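Local structure of aeromonas extracellular serine protease (Aeromonas sobria, 3WQB) at residues Gly395-Glu400 / Phe408-Gly413; Tyr212-Gly217 / Asn245-Asn250; Glu22-Gly27 / Ala62-Val67; Asn98-Ser103 / Gly143-Asp148. The protein cleaves peptide bonds that follow two basic residues, at least one of them lysine, as a calcium-binding secreted serine protease of the furin subfamily and a probable virulence factor. The protein carries 1 engineered substitution. All coordinates share one frame; numbering follows the deposited sequence.

Contact 1 of 4, residues Gly395-Glu400 / Phe408-Gly413; sequences GLEGWE and FSPTYG
The indole of W399 lies across the S409-G413 turn, with S409 beneath it and Y412 beside it. S409 CB makes a CH-pi contact over the six-membered ring, 3.9 Å from its centroid, and S409 OG sits over the same ring nearer its rim. CG of W399 stands anti to its own carbonyl carbon (chi1 -77°), which starts the ring toward this turn. Y412 approaches the indole obliquely, Y412 CB 3.6 Å from W399 CZ2, while the phenol and the five-membered ring are near parallel (10°) but slid so far apart that they barely overlap. Beneath the indole, S409 OG accepts the backbone N-H of Y412 at 3.1 Å, an ST motif that holds this oxygen in place. W399 NE1 is bound by V372 O, and Y412 OH bonds D373 OD2 and R267 N, so both polar ends are satisfied within a buried contact. On the other flank L396 and P410 lie alongside, pointing opposite ways, with L396 CD1 3.6 Å from P410 CG. Water 1 links E397 O to T411 OG1, and water 2 donates to both G398 O and F408 O, bridging the two carbonyls. E400 and F408 form an antiparallel hydrogen-bonded pair, E400 N to F408 O 3.0 Å and F408 N to E400 O 2.8 Å, characteristic of a short antiparallel hairpin, here followed by a turn with an ST motif.

Contact 2 of 4, residues Tyr212-Gly217 / Asn245-Asn250; sequences YIKAAG and NLDPSN
Beside the predicted charge relay site of this subtilisin domain, at the C-terminal end of strand 211-215, a buried lysine is held by a polar loop. K214 NZ donates to N250 OD1 at 2.8 Å, in the plane of the amide carbonyl and on a lone pair. The lysine and asparagine side chains cross at about a right angle. K214 CG, anti to the backbone N (chi1 -179°), and K214 CE both border N250 OD1, at 3.3 and 3.4 Å. D247 OD2 forms a long, weak salt bridge with K214 NZ at 3.5 Å; the stronger partner of D247 OD2 is the backbone N of M180. Water 3 bridges the pair, accepting from K214 NZ and donating to D247 OD2 at 2.6 Å. Water 4 donates to A215 O and accepts from N250 ND2. The ammonium also binds Y178 O, and the surrounding oxygens would be expected to stabilise its positive charge. D247 OD1 accepts from S249 N at 3.0 Å, met from above the carboxylate plane, an Asx turn leading into the 3-10 segment 248-250. A215 lies close to A336, the engineered position of the predicted charge relay serine. The arrangement is a buried lysine ending a parallel strand of the subtilisin fold, held mainly by N250 and Y178 O, with a weak, water-bridged ion pair to the Asx-turn aspartate.

Contact 3 of 4, residues Glu22-Gly27 / Ala62-Val67; sequences ERCLPG and AHRTGV
R64 reaches out from the end of helix 60-64 and takes hold of E22 through one nitrogen. R64 NH1 donates to the backbone E22 O at 2.8 Å, in the carbonyl plane and on a lone pair, and to the carboxylate E22 OE1 at 2.9 Å. The second bond is a salt bridge, nearly straight (162°), that uses the anti lone pair of OE1; carboxylate and guanidinium planes are turned 31° apart. The two side chains cross at about a right angle, and the bend of the glutamate at chi2 (-68°) swings CD back to the arginine. C24 SG lies over one face of the guanidinium, 3.7 Å from R64 NE. The aliphatic part of R64 is packed as well: R64 CG is 3.8 Å from P26 CD and 3.5 Å from C24 O, a buried carbonyl oxygen with no polar partner in the model. P26 also touches H63, whose ring is approached by L25 CD2 at 4.0 Å from ND1.

Further out, R64 NH2 binds A5 O, and the disulfide of C24 with C4 ties the N-terminal loop to the 22-27 segment, so NH1, NH2 and one face of the guanidinium meet groups of this disulfide-linked region. H63 NE2 is held by I135 O. Behind R64 the helix ends in a Schellman motif with G66 at C-prime, V67 N binding A62 O. The 22-27 segment thus lies against the last turn of helix 60-64; A62 of the helix packs on helix 419-426, and V67, just past its end, on helix 335-352.

Contact 4 of 4, residues Asn98-Ser103 / Gly143-Asp148; sequences NVVTGS and GFNLLD
An Asx motif in the loop after strand 73-77 meets the turn that follows edge strand 140-144, and two asparagines join them. N145 ND2 donates to N98 OD1 at 3.0 Å, while N145 OD1 accepts from the backbone V99 N at 2.8 Å, in the amide plane and on a lone pair. One amide therefore grips the loop through both its ends. The amide planes of N98 and N145 stand 80° apart, and the N145 donor comes from above the N98 carbonyl plane. T101 N reaches N98 OD1 at 3.1 Å from the opposite face, closing the Asx motif, so this oxygen is held on two sides. N145 CG lies between its backbone N and carbonyl carbon (chi1 66°), which puts the amide carbon toward the 98-99 backbone. V99 CG1 makes an apolar contact with L146 CD2 at 4.1 Å, crossing at about a right angle. Separately, V100 CG2 is in van der Waals contact with D148 OD1 at 3.7 Å, an oxygen that bonds to N150 N. N145 centres an inverse gamma turn and opens a type I turn ending at D148. V99 and L146 both pack on D157 of helix 155-164, L146 also on V77 of strand 73-77, and F144 pairs through its backbone with V76 and D78, the latter a predicted charge relay residue.

Along the chain contact 3 opens first, by its 22-27 segment, followed by contacts 4, 2 and 1, each closing before the next opens. None touches another. Contacts 2 and 4 reach the same six-stranded parallel sheet, through strand 211-215 and edge strand 140-144, with centres about 22 Å apart; the two lie near different members of the predicted charge relay. Contacts 1 and 2 have centres about 17 Å apart and nearest atoms about 7 Å apart, and both bond to residues of the C-terminal P-domain region. Contacts 1 and 4, centres about 37 Å apart, lie on opposite sides of the chain's centre. Contact 3, centred 32 to 35 Å from the others, joins the N-terminal loop to helix 60-64.

Contact 1 of 4, residues Gly395-Glu400 / Phe408-Gly413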
loop_
_atom_site.group_PDB
_atom_site.type_symbol
_atom_site.label_atom_id
_atom_site.label_comp_id
_atom_site.label_asym_id
_atom_site.label_seq_id
_atom_site.Cartn_x
_atom_site.Cartn_y
_atom_site.Cartn_z
ATOM N N GLY A 395 -9.040 5.591 19.772
ATOM C CA GLY A 395 -9.360 5.548 18.340
ATOM C C GLY A 395 -8.174 5.111 17.494
ATOM O O GLY A 395 -8.346 4.607 16.376
ATOM N N LEU A 396 -6.969 5.339 18.021
ATOM C CA LEU A 396 -5.723 4.885 17.396
ATOM C C LEU A 396 -4.684 4.708 18.486
ATOM O O LEU A 396 -4.511 5.570 19.320
ATOM C CB LEU A 396 -5.214 5.879 16.348
ATOM C CG LEU A 396 -4.042 5.389 15.484
ATOM C CD1 LEU A 396 -4.528 4.424 14.425
ATOM C CD2 LEU A 396 -3.295 6.558 14.845
ATOM N N GLU A 397 -3.990 3.576 18.472
ATOM C CA GLU A 397 -2.991 3.290 19.490
ATOM C C GLU A 397 -1.693 4.050 19.259
ATOM O O GLU A 397 -1.410 4.521 18.148
ATOM C CB GLU A 397 -2.667 1.787 19.526
ATOM C CG GLU A 397 -3.894 0.889 19.624
ATOM C CD GLU A 397 -4.386 0.360 18.280
ATOM O OE1 GLU A 397 -4.397 1.107 17.271
ATOM O OE2 GLU A 397 -4.778 -0.824 18.244
ATOM N N GLY A 398 -0.915 4.165 20.333
ATOM C CA GLY A 398 0.501 4.475 20.228
ATOM C C GLY A 398 1.240 3.147 20.166
ATOM O O GLY A 398 0.692 2.147 19.696
ATOM N N TRP A 399 2.480 3.111 20.651
ATOM C CA TRP A 399 3.223 1.852 20.738
ATOM C C TRP A 399 2.666 0.947 21.820
ATOM O O TRP A 399 2.443 1.384 22.955
ATOM C CB TRP A 399 4.689 2.119 21.057
ATOM C CG TRP A 399 5.488 2.593 19.893
ATOM C CD1 TRP A 399 5.907 3.868 19.653
ATOM C CD2 TRP A 399 5.957 1.795 18.799
ATOM N NE1 TRP A 399 6.623 3.915 18.483
ATOM C CE2 TRP A 399 6.672 2.656 17.938
ATOM C CE3 TRP A 399 5.865 0.431 18.473
ATOM C CZ2 TRP A 399 7.282 2.207 16.769
ATOM C CZ3 TRP A 399 6.475 -0.016 17.311
ATOM C CH2 TRP A 399 7.178 0.874 16.468
ATOM N N GLU A 400 2.477 -0.318 21.458
ATOM C CA GLU A 400 2.050 -1.360 22.396
ATOM C C GLU A 400 2.838 -2.642 22.158
ATOM O O GLU A 400 3.279 -2.925 21.036
ATOM C CB GLU A 400 0.546 -1.628 22.278
ATOM C CG GLU A 400 -0.288 -0.384 22.602
ATOM C CD GLU A 400 -1.780 -0.582 22.455
ATOM O OE1 GLU A 400 -2.200 -1.704 22.133
ATOM O OE2 GLU A 400 -2.539 0.387 22.675
ATOM N N PHE A 408 4.554 -2.977 18.549
ATOM C CA PHE A 408 3.848 -2.653 17.311
ATOM C C PHE A 408 3.050 -1.373 17.484
ATOM O O PHE A 408 2.498 -1.122 18.555
ATOM C CB PHE A 408 2.897 -3.798 16.920
ATOM C CG PHE A 408 2.178 -3.560 15.618
ATOM C CD1 PHE A 408 2.807 -3.855 14.411
ATOM C CD2 PHE A 408 0.889 -3.024 15.591
ATOM C CE1 PHE A 408 2.173 -3.617 13.190
ATOM C CE2 PHE A 408 0.237 -2.781 14.368
ATOM C CZ PHE A 408 0.890 -3.079 13.166
ATOM N N SER A 409 2.988 -0.578 16.417
ATOM C CA SER A 409 2.082 0.567 16.375
ATOM C C SER A 409 1.448 0.652 14.982
ATOM O O SER A 409 2.072 0.271 13.992
ATOM C CB SER A 409 2.824 1.858 16.721
ATOM O OG SER A 409 3.826 2.151 15.754
ATOM N N PRO A 410 0.204 1.149 14.894
ATOM C CA PRO A 410 -0.375 1.318 13.562
ATOM C C PRO A 410 0.342 2.401 12.748
ATOM O O PRO A 410 0.269 2.392 11.523
ATOM C CB PRO A 410 -1.829 1.720 13.853
ATOM C CG PRO A 410 -1.782 2.291 15.232
ATOM C CD PRO A 410 -0.773 1.477 15.954
ATOM N N THR A 411 1.035 3.325 13.416
ATOM C CA THR A 411 1.772 4.358 12.694
ATOM C C THR A 411 3.051 3.815 12.044
ATOM O O THR A 411 3.323 4.103 10.872
ATOM C CB THR A 411 2.076 5.561 13.606
ATOM O OG1 THR A 411 0.841 6.140 14.027
ATOM C CG2 THR A 411 2.897 6.605 12.870
ATOM N N TYR A 412 3.832 3.054 12.805
ATOM C CA TYR A 412 5.164 2.637 12.372
ATOM C C TYR A 412 5.286 1.137 12.106
ATOM O O TYR A 412 6.371 0.656 11.779
ATOM C CB TYR A 412 6.208 3.083 13.414
ATOM C CG TYR A 412 6.171 4.563 13.689
ATOM C CD1 TYR A 412 6.656 5.470 12.752
ATOM C CD2 TYR A 412 5.634 5.055 14.870
ATOM C CE1 TYR A 412 6.610 6.825 12.983
ATOM C CE2 TYR A 412 5.581 6.414 15.115
ATOM C CZ TYR A 412 6.075 7.294 14.160
ATOM O OH TYR A 412 6.038 8.651 14.378
ATOM N N GLY A 413 4.185 0.399 12.256
ATOM C CA GLY A 413 4.257 -1.058 12.206
ATOM C C GLY A 413 5.179 -1.552 13.316
ATOM O O GLY A 413 5.085 -1.117 14.472
HETATM O O HOH W 1 0.609 4.563 16.215
HETATM O O HOH W 2 -0.128 -0.424 18.984
#

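Contact 2 of 4, residues Tyr212-Gly217 / Asn245-Asn250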
loop_
_atom_site.group_PDB
_atom_site.type_symbol
_atom_site.label_atom_id
_atom_site.label_comp_id
_atom_site.label_asym_id
_atom_site.label_seq_id
_atom_site.Cartn_x
_atom_site.Cartn_y
_atom_site.Cartn_z
ATOM N N TYR A 212 6.349 -8.692 -2.315
ATOM C CA TYR A 212 5.522 -7.562 -2.753
ATOM C C TYR A 212 5.562 -6.476 -1.693
ATOM O O TYR A 212 5.298 -6.758 -0.525
ATOM C CB TYR A 212 4.076 -8.025 -3.016
ATOM C CG TYR A 212 3.991 -8.933 -4.212
ATOM C CD1 TYR A 212 4.246 -10.305 -4.093
ATOM C CD2 TYR A 212 3.678 -8.423 -5.470
ATOM C CE1 TYR A 212 4.202 -11.141 -5.205
ATOM C CE2 TYR A 212 3.635 -9.245 -6.589
ATOM C CZ TYR A 212 3.895 -10.609 -6.448
ATOM O OH TYR A 212 3.838 -11.436 -7.540
ATOM N N ILE A 213 5.923 -5.258 -2.105
ATOM C CA ILE A 213 6.019 -4.096 -1.217
ATOM C C ILE A 213 4.998 -3.071 -1.680
ATOM O O ILE A 213 4.841 -2.857 -2.892
ATOM C CB ILE A 213 7.444 -3.483 -1.251
ATOM C CG1 ILE A 213 8.531 -4.583 -1.282
ATOM C CG2 ILE A 213 7.629 -2.483 -0.117
ATOM C CD1 ILE A 213 8.602 -5.476 -0.048
ATOM N N LYS A 214 4.303 -2.443 -0.734
ATOM C CA LYS A 214 3.098 -1.705 -1.052
ATOM C C LYS A 214 2.968 -0.413 -0.242
ATOM O O LYS A 214 3.074 -0.429 0.986
ATOM C CB LYS A 214 1.892 -2.615 -0.792
ATOM C CG LYS A 214 0.524 -2.017 -1.105
ATOM C CD LYS A 214 0.371 -1.679 -2.590
ATOM C CE LYS A 214 -1.080 -1.457 -2.954
ATOM N NZ LYS A 214 -1.641 -0.235 -2.292
ATOM N N ALA A 215 2.738 0.706 -0.933
ATOM C CA ALA A 215 2.539 1.997 -0.274
ATOM C C ALA A 215 1.248 2.009 0.539
ATOM O O ALA A 215 0.197 1.584 0.049
ATOM C CB ALA A 215 2.507 3.096 -1.311
ATOM N N ALA A 216 1.320 2.506 1.775
ATOM C CA ALA A 216 0.118 2.612 2.604
ATOM C C ALA A 216 -0.881 3.655 2.127
ATOM O O ALA A 216 -2.061 3.564 2.448
ATOM C CB ALA A 216 0.498 2.910 4.028
ATOM N N GLY A 217 -0.402 4.649 1.380
ATOM C CA GLY A 217 -1.200 5.845 1.074
ATOM C C GLY A 217 -0.697 7.080 1.798
ATOM O O GLY A 217 0.025 6.977 2.802
ATOM N N ASN A 245 -6.191 0.205 5.979
ATOM C CA ASN A 245 -7.049 -0.952 5.697
ATOM C C ASN A 245 -8.196 -0.644 4.722
ATOM O O ASN A 245 -8.919 -1.552 4.318
ATOM C CB ASN A 245 -7.617 -1.555 6.994
ATOM C CG ASN A 245 -6.780 -2.709 7.541
ATOM O OD1 ASN A 245 -6.244 -3.510 6.790
ATOM N ND2 ASN A 245 -6.718 -2.824 8.866
ATOM N N LEU A 246 -8.383 0.623 4.339
ATOM C CA LEU A 246 -9.493 0.939 3.428
ATOM C C LEU A 246 -9.296 0.412 2.008
ATOM O O LEU A 246 -10.252 -0.037 1.379
ATOM C CB LEU A 246 -9.810 2.431 3.396
ATOM C CG LEU A 246 -10.339 3.055 4.683
ATOM C CD1 LEU A 246 -10.529 4.559 4.493
ATOM C CD2 LEU A 246 -11.633 2.384 5.139
ATOM N N ASP A 247 -8.069 0.458 1.503
ATOM C CA ASP A 247 -7.785 -0.063 0.169
ATOM C C ASP A 247 -7.721 -1.585 0.281
ATOM O O ASP A 247 -6.856 -2.105 0.989
ATOM C CB ASP A 247 -6.463 0.520 -0.348
ATOM C CG ASP A 247 -6.005 -0.095 -1.670
ATOM O OD1 ASP A 247 -6.592 -1.101 -2.143
ATOM O OD2 ASP A 247 -5.033 0.450 -2.236
ATOM N N PRO A 248 -8.664 -2.298 -0.370
ATOM C CA PRO A 248 -8.728 -3.762 -0.215
ATOM C C PRO A 248 -7.408 -4.517 -0.462
ATOM O O PRO A 248 -7.142 -5.524 0.196
ATOM C CB PRO A 248 -9.806 -4.183 -1.227
ATOM C CG PRO A 248 -9.910 -3.047 -2.186
ATOM C CD PRO A 248 -9.633 -1.816 -1.379
ATOM N N SER A 249 -6.577 -4.025 -1.373
ATOM C CA SER A 249 -5.318 -4.705 -1.676
ATOM C C SER A 249 -4.356 -4.703 -0.492
ATOM O O SER A 249 -3.492 -5.576 -0.379
ATOM C CB SER A 249 -4.642 -4.057 -2.877
ATOM O OG SER A 249 -5.487 -4.131 -4.006
ATOM N N ASN A 250 -4.508 -3.720 0.393
ATOM C CA ASN A 250 -3.571 -3.574 1.500
ATOM C C ASN A 250 -3.765 -4.587 2.615
ATOM O O ASN A 250 -2.971 -4.621 3.547
ATOM C CB ASN A 250 -3.638 -2.162 2.087
ATOM C CG ASN A 250 -3.106 -1.113 1.145
ATOM O OD1 ASN A 250 -2.476 -1.422 0.123
ATOM N ND2 ASN A 250 -3.354 0.154 1.484
HETATM O O HOH W 3 -3.845 -0.666 -4.249
HETATM O O HOH W 4 -2.522 2.090 -0.603
#

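Contact 3 of 4, residues Glu22-Gly27 / Ala62-Val67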
loop_
_atom_site.group_PDB
_atom_site.type_symbol
_atom_site.label_atom_id
_atom_site.label_comp_id
_atom_site.label_asym_id
_atom_site.label_seq_id
_atom_site.Cartn_x
_atom_site.Cartn_y
_atom_site.Cartn_z
ATOM N N GLU A 22 31.770 4.283 13.487
ATOM C CA GLU A 22 32.117 3.686 12.199
ATOM C C GLU A 22 31.086 3.982 11.104
ATOM O O GLU A 22 31.169 3.446 9.999
ATOM C CB GLU A 22 32.314 2.167 12.341
ATOM C CG GLU A 22 33.516 1.778 13.211
ATOM C CD GLU A 22 34.862 2.138 12.591
ATOM O OE1 GLU A 22 34.926 2.433 11.379
ATOM O OE2 GLU A 22 35.868 2.116 13.332
ATOM N N ARG A 23 30.123 4.839 11.421
ATOM C CA ARG A 23 29.010 5.118 10.526
ATOM C C ARG A 23 29.401 6.071 9.390
ATOM O O ARG A 23 29.536 7.279 9.589
ATOM C CB ARG A 23 27.843 5.645 11.367
ATOM C CG ARG A 23 26.582 6.001 10.647
ATOM C CD ARG A 23 25.477 6.065 11.664
ATOM N NE ARG A 23 24.281 6.737 11.166
ATOM C CZ ARG A 23 24.075 8.052 11.219
ATOM N NH1 ARG A 23 24.990 8.873 11.727
ATOM N NH2 ARG A 23 22.941 8.557 10.755
ATOM N N CYS A 24 29.577 5.498 8.200
ATOM C CA CYS A 24 29.882 6.239 6.968
ATOM C C CYS A 24 29.504 5.391 5.763
ATOM O O CYS A 24 29.361 4.167 5.878
ATOM C CB CYS A 24 31.366 6.646 6.884
ATOM S SG CYS A 24 32.565 5.262 6.822
ATOM N N LEU A 25 29.361 6.046 4.610
ATOM C CA LEU A 25 29.057 5.373 3.354
ATOM C C LEU A 25 30.211 5.461 2.369
ATOM O O LEU A 25 30.686 6.567 2.085
ATOM C CB LEU A 25 27.849 6.018 2.679
ATOM C CG LEU A 25 26.523 6.110 3.426
ATOM C CD1 LEU A 25 25.546 7.010 2.675
ATOM C CD2 LEU A 25 25.952 4.696 3.649
ATOM N N PRO A 26 30.649 4.312 1.821
ATOM C CA PRO A 26 31.559 4.382 0.681
ATOM C C PRO A 26 30.871 5.001 -0.541
ATOM O O PRO A 26 29.625 5.030 -0.633
ATOM C CB PRO A 26 31.889 2.908 0.399
ATOM C CG PRO A 26 31.575 2.182 1.671
ATOM C CD PRO A 26 30.382 2.918 2.223
ATOM N N GLY A 27 31.673 5.516 -1.465
ATOM C CA GLY A 27 31.157 5.930 -2.760
ATOM C C GLY A 27 31.539 7.336 -3.159
ATOM O O GLY A 27 31.834 8.189 -2.315
ATOM N N ALA A 62 25.898 -2.560 5.844
ATOM C CA ALA A 62 25.698 -3.279 4.588
ATOM C C ALA A 62 26.588 -2.695 3.483
ATOM O O ALA A 62 27.327 -3.420 2.817
ATOM C CB ALA A 62 24.241 -3.266 4.176
ATOM N N HIS A 63 26.545 -1.380 3.320
ATOM C CA HIS A 63 27.342 -0.740 2.290
ATOM C C HIS A 63 28.844 -0.916 2.511
ATOM O O HIS A 63 29.567 -1.174 1.556
ATOM C CB HIS A 63 26.958 0.732 2.149
ATOM C CG HIS A 63 25.705 0.944 1.357
ATOM N ND1 HIS A 63 25.483 2.080 0.608
ATOM C CD2 HIS A 63 24.616 0.156 1.177
ATOM C CE1 HIS A 63 24.308 1.989 0.013
ATOM N NE2 HIS A 63 23.759 0.834 0.344
ATOM N N ARG A 64 29.305 -0.811 3.760
ATOM C CA ARG A 64 30.726 -0.959 4.056
ATOM C C ARG A 64 31.203 -2.404 3.956
ATOM O O ARG A 64 32.401 -2.636 3.900
ATOM C CB ARG A 64 31.072 -0.392 5.439
ATOM C CG ARG A 64 30.975 1.121 5.539
ATOM C CD ARG A 64 31.607 1.645 6.815
ATOM N NE ARG A 64 33.066 1.599 6.736
ATOM C CZ ARG A 64 33.897 1.868 7.741
ATOM N NH1 ARG A 64 33.433 2.216 8.933
ATOM N NH2 ARG A 64 35.208 1.786 7.544
ATOM N N THR A 65 30.291 -3.373 3.948
ATOM C CA THR A 65 30.693 -4.781 3.794
ATOM C C THR A 65 30.321 -5.373 2.431
ATOM O O THR A 65 30.413 -6.584 2.231
ATOM C CB THR A 65 30.127 -5.691 4.919
ATOM O OG1 THR A 65 28.696 -5.675 4.878
ATOM C CG2 THR A 65 30.619 -5.259 6.312
ATOM N N GLY A 66 29.893 -4.522 1.501
ATOM C CA GLY A 66 29.652 -4.960 0.132
ATOM C C GLY A 66 28.308 -5.626 -0.108
ATOM O O GLY A 66 28.103 -6.256 -1.150
ATOM N N VAL A 67 27.394 -5.503 0.854
ATOM C CA VAL A 67 26.003 -5.932 0.671
ATOM C C VAL A 67 25.266 -4.821 -0.074
ATOM O O VAL A 67 24.976 -3.758 0.483
ATOM C CB VAL A 67 25.317 -6.244 2.025
ATOM C CG1 VAL A 67 23.855 -6.630 1.810
ATOM C CG2 VAL A 67 26.057 -7.365 2.777
#

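Contact 4 of 4, residues Asn98-Ser103 / Gly143-Asp148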
loop_
_atom_site.group_PDB
_atom_site.type_symbol
_atom_site.label_atom_id
_atom_site.label_comp_id
_atom_site.label_asym_id
_atom_site.label_seq_id
_atom_site.Cartn_x
_atom_site.Cartn_y
_atom_site.Cartn_z
ATOM N N ASN A 98 6.305 -1.131 -21.997
ATOM C CA ASN A 98 5.433 0.013 -22.102
ATOM C C ASN A 98 4.055 -0.520 -22.470
ATOM O O ASN A 98 3.838 -0.998 -23.589
ATOM C CB ASN A 98 5.954 0.962 -23.176
ATOM C CG ASN A 98 5.247 2.288 -23.159
ATOM O OD1 ASN A 98 4.030 2.346 -23.030
ATOM N ND2 ASN A 98 6.008 3.373 -23.295
ATOM N N VAL A 99 3.127 -0.479 -21.523
ATOM C CA VAL A 99 1.813 -1.078 -21.760
ATOM C C VAL A 99 0.907 -0.180 -22.609
ATOM O O VAL A 99 -0.135 -0.626 -23.092
ATOM C CB VAL A 99 1.107 -1.505 -20.445
ATOM C CG1 VAL A 99 1.971 -2.491 -19.670
ATOM C CG2 VAL A 99 0.746 -0.295 -19.581
ATOM N N VAL A 100 1.315 1.074 -22.796
ATOM C CA VAL A 100 0.586 1.997 -23.664
ATOM C C VAL A 100 0.943 1.752 -25.141
ATOM O O VAL A 100 0.051 1.589 -25.974
ATOM C CB VAL A 100 0.827 3.472 -23.259
ATOM C CG1 VAL A 100 0.070 4.419 -24.197
ATOM C CG2 VAL A 100 0.407 3.697 -21.809
ATOM N N THR A 101 2.240 1.689 -25.448
ATOM C CA THR A 101 2.709 1.568 -26.837
ATOM C C THR A 101 3.019 0.123 -27.246
ATOM O O THR A 101 3.110 -0.191 -28.442
ATOM C CB THR A 101 3.986 2.404 -27.075
ATOM O OG1 THR A 101 5.056 1.885 -26.279
ATOM C CG2 THR A 101 3.762 3.874 -26.721
ATOM N N GLY A 102 3.201 -0.752 -26.260
ATOM C CA GLY A 102 3.613 -2.126 -26.518
ATOM C C GLY A 102 5.114 -2.330 -26.617
ATOM O O GLY A 102 5.575 -3.458 -26.772
ATOM N N SER A 103 5.886 -1.249 -26.541
ATOM C CA SER A 103 7.337 -1.336 -26.701
ATOM C C SER A 103 7.991 -1.897 -25.443
ATOM O O SER A 103 7.319 -2.129 -24.429
ATOM C CB SER A 103 7.925 0.035 -27.006
ATOM O OG SER A 103 8.073 0.774 -25.804
ATOM N N GLY A 143 10.893 -1.901 -15.534
ATOM C CA GLY A 143 9.790 -0.953 -15.355
ATOM C C GLY A 143 8.558 -1.349 -16.151
ATOM O O GLY A 143 8.671 -1.812 -17.289
ATOM N N PHE A 144 7.387 -1.159 -15.550
ATOM C CA PHE A 144 6.114 -1.435 -16.211
ATOM C C PHE A 144 5.231 -0.236 -15.908
ATOM O O PHE A 144 4.891 0.003 -14.749
ATOM C CB PHE A 144 5.501 -2.732 -15.677
ATOM C CG PHE A 144 6.387 -3.921 -15.859
ATOM C CD1 PHE A 144 6.430 -4.586 -17.074
ATOM C CD2 PHE A 144 7.194 -4.369 -14.821
ATOM C CE1 PHE A 144 7.273 -5.684 -17.270
ATOM C CE2 PHE A 144 8.027 -5.460 -15.003
ATOM C CZ PHE A 144 8.077 -6.115 -16.227
ATOM N N ASN A 145 4.892 0.530 -16.948
ATOM C CA ASN A 145 4.253 1.831 -16.764
ATOM C C ASN A 145 2.730 1.772 -16.628
ATOM O O ASN A 145 1.996 2.491 -17.325
ATOM C CB ASN A 145 4.688 2.811 -17.869
ATOM C CG ASN A 145 4.209 2.406 -19.255
ATOM O OD1 ASN A 145 3.900 1.244 -19.504
ATOM N ND2 ASN A 145 4.169 3.366 -20.172
ATOM N N LEU A 146 2.268 0.934 -15.700
ATOM C CA LEU A 146 0.841 0.760 -15.436
ATOM C C LEU A 146 0.108 2.062 -15.121
ATOM O O LEU A 146 -1.088 2.175 -15.383
ATOM C CB LEU A 146 0.644 -0.222 -14.270
ATOM C CG LEU A 146 0.397 -1.681 -14.659
ATOM C CD1 LEU A 146 -1.006 -1.846 -15.255
ATOM C CD2 LEU A 146 1.468 -2.245 -15.604
ATOM N N LEU A 147 0.823 3.023 -14.537
ATOM C CA LEU A 147 0.222 4.272 -14.047
ATOM C C LEU A 147 0.409 5.444 -15.002
ATOM O O LEU A 147 0.090 6.581 -14.653
ATOM C CB LEU A 147 0.774 4.632 -12.665
ATOM C CG LEU A 147 0.768 3.552 -11.580
ATOM C CD1 LEU A 147 1.393 4.072 -10.301
ATOM C CD2 LEU A 147 -0.623 3.021 -11.328
ATOM N N ASP A 148 0.917 5.174 -16.207
ATOM C CA ASP A 148 0.963 6.215 -17.247
ATOM C C ASP A 148 -0.445 6.781 -17.415
ATOM O O ASP A 148 -1.429 6.042 -17.333
ATOM C CB ASP A 148 1.466 5.628 -18.577
ATOM C CG ASP A 148 1.642 6.684 -19.661
ATOM O OD1 ASP A 148 0.644 7.094 -20.293
ATOM O OD2 ASP A 148 2.796 7.093 -19.899
#